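Local structure of aspartate-semialdehyde dehydrogenase (Cryptococcus neoformans var. neoformans JEC21, 5CEF) at residues 165-170 against 259-264. The protein catalyses the NADPH-dependent reductive dephosphorylation of 4-phospho-L-aspartate to L-aspartate semialdehyde, the second step in making the aspartate family of amino acids. Numbering follows the deposited sequence.
Sequences VPLAAL and GCVSVK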
loop_
_atom_site.group_PDB
_atom_site.type_symbol
_atom_site.label_atom_id
_atom_site.label_comp_id
_atom_site.label_asym_id
_atom_site.label_seq_id
_atom_site.Cartn_x
_atom_site.Cartn_y
_atom_site.Cartn_z
ATOM N N VAL A 165 -28.800 -3.270 1.602
ATOM C CA VAL A 165 -29.450 -2.502 0.573
ATOM C C VAL A 165 -29.675 -3.386 -0.651
ATOM O O VAL A 165 -30.805 -3.487 -1.107
ATOM C CB VAL A 165 -28.719 -1.195 0.242
ATOM C CG1 VAL A 165 -29.264 -0.608 -1.029
ATOM C CG2 VAL A 165 -28.856 -0.224 1.392
ATOM N N PRO A 166 -28.632 -4.046 -1.161
ATOM C CA PRO A 166 -28.902 -4.939 -2.287
ATOM C C PRO A 166 -29.877 -6.042 -1.948
ATOM O O PRO A 166 -30.727 -6.389 -2.775
ATOM C CB PRO A 166 -27.528 -5.516 -2.613
ATOM C CG PRO A 166 -26.603 -4.404 -2.278
ATOM C CD PRO A 166 -27.198 -3.761 -1.049
ATOM N N LEU A 167 -29.786 -6.577 -0.732
ATOM C CA LEU A 167 -30.724 -7.633 -0.326
ATOM C C LEU A 167 -32.175 -7.164 -0.361
ATOM O O LEU A 167 -33.060 -7.884 -0.798
ATOM C CB LEU A 167 -30.380 -8.190 1.045
ATOM C CG LEU A 167 -29.006 -8.904 1.146
ATOM C CD1 LEU A 167 -28.880 -9.504 2.539
ATOM C CD2 LEU A 167 -28.718 -9.948 0.079
ATOM N N ALA A 168 -32.398 -5.939 0.061
ATOM C CA ALA A 168 -33.720 -5.395 0.105
ATOM C C ALA A 168 -34.279 -5.270 -1.301
ATOM O O ALA A 168 -35.478 -5.493 -1.518
ATOM C CB ALA A 168 -33.703 -4.043 0.793
ATOM N N ALA A 169 -33.438 -4.878 -2.246
ATOM C CA ALA A 169 -33.889 -4.690 -3.612
ATOM C C ALA A 169 -34.286 -6.042 -4.190
ATOM O O ALA A 169 -35.262 -6.158 -4.954
ATOM C CB ALA A 169 -32.796 -4.059 -4.445
ATOM N N LEU A 170 -33.554 -7.067 -3.786
ATOM C CA LEU A 170 -33.897 -8.417 -4.193
ATOM C C LEU A 170 -35.229 -8.845 -3.600
ATOM O O LEU A 170 -36.020 -9.478 -4.294
ATOM C CB LEU A 170 -32.773 -9.422 -3.815
ATOM C CG LEU A 170 -31.472 -9.185 -4.571
ATOM C CD1 LEU A 170 -30.392 -10.155 -4.141
ATOM C CD2 LEU A 170 -31.684 -9.278 -6.067
ATOM N N GLY A 259 -18.169 -6.226 -0.856
ATOM C CA GLY A 259 -18.798 -7.461 -0.368
ATOM C C GLY A 259 -18.977 -8.474 -1.479
ATOM O O GLY A 259 -19.371 -8.104 -2.580
ATOM N N CYS A 260 -18.686 -9.727 -1.185
ATOM C CA CYS A 260 -18.828 -10.815 -2.131
ATOM C C CYS A 260 -19.958 -11.725 -1.627
ATOM O O CYS A 260 -19.799 -12.406 -0.640
ATOM C CB CYS A 260 -17.514 -11.607 -2.209
ATOM S SG CYS A 260 -16.075 -10.704 -2.876
ATOM N N VAL A 261 -21.098 -11.705 -2.309
ATOM C CA VAL A 261 -22.346 -12.194 -1.776
ATOM C C VAL A 261 -22.910 -13.315 -2.627
ATOM O O VAL A 261 -22.954 -13.196 -3.850
ATOM C CB VAL A 261 -23.379 -11.048 -1.687
ATOM C CG1 VAL A 261 -24.672 -11.498 -1.010
ATOM C CG2 VAL A 261 -22.815 -9.884 -0.886
ATOM N N SER A 262 -23.340 -14.399 -1.989
ATOM C CA SER A 262 -24.132 -15.438 -2.683
ATOM C C SER A 262 -25.528 -15.536 -2.060
ATOM O O SER A 262 -25.671 -15.485 -0.856
ATOM C CB SER A 262 -23.443 -16.793 -2.619
ATOM O OG SER A 262 -22.127 -16.715 -3.179
ATOM N N VAL A 263 -26.544 -15.664 -2.897
ATOM C CA VAL A 263 -27.911 -15.620 -2.443
ATOM C C VAL A 263 -28.717 -16.771 -2.989
ATOM O O VAL A 263 -28.636 -17.093 -4.171
ATOM C CB VAL A 263 -28.588 -14.319 -2.878
ATOM C CG1 VAL A 263 -30.045 -14.300 -2.444
ATOM C CG2 VAL A 263 -27.902 -13.124 -2.255
ATOM N N LYS A 264 -29.522 -17.368 -2.112
ATOM C CA LYS A 264 -30.543 -18.311 -2.489
ATOM C C LYS A 264 -31.910 -17.740 -2.204
ATOM O O LYS A 264 -32.192 -17.403 -1.062
ATOM C CB LYS A 264 -30.380 -19.589 -1.679
ATOM C CG LYS A 264 -31.529 -20.566 -1.830
ATOM C CD LYS A 264 -31.161 -21.737 -2.722
ATOM C CE LYS A 264 -32.309 -22.174 -3.646
ATOM N NZ LYS A 264 -31.812 -22.634 -4.994
#
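No flat group takes part where Leu167 and Leu170 meet Val261 and Val263; the contact is made by methyl groups alone, and the aromatic neighbours Phe338 and Phe280 come from outside the two segments. The first bond of the Leu167 side chain runs past the strand, but the end of the chain turns in, bringing CD2 to 4.0 Å from CG2 of Val263. The same CD2 reaches CG1 of Val261 at 4.5 Å, two residues back on the same face of the strand. Val263 holds CG2 anti to its carbonyl carbon (CG1 is anti to the backbone N, chi1 178°), and that methyl also receives CD1 of Leu170 at 4.3 Å, one helical turn on from Leu167. The axes of segments 165-170 and 259-264 come within 11.2 Å and run 25° from parallel: helix-on-sheet packing through a few methyl contacts, with all four touching residues buried. Helix 158-174, which starts at the predicted nucleophile Cys158, thus lies against the mixed sheet of the dimerisation domain. Strand 257-265 is hydrogen-bonded between strands 177-186 and 336-342; Leu177 closes in on Leu167 and Val263, Phe338 on Pro166 and Val261, and helix 273-282 packs Val276 and Phe280 against Leu170. Cys260 packs on Thr183 of a second subunit.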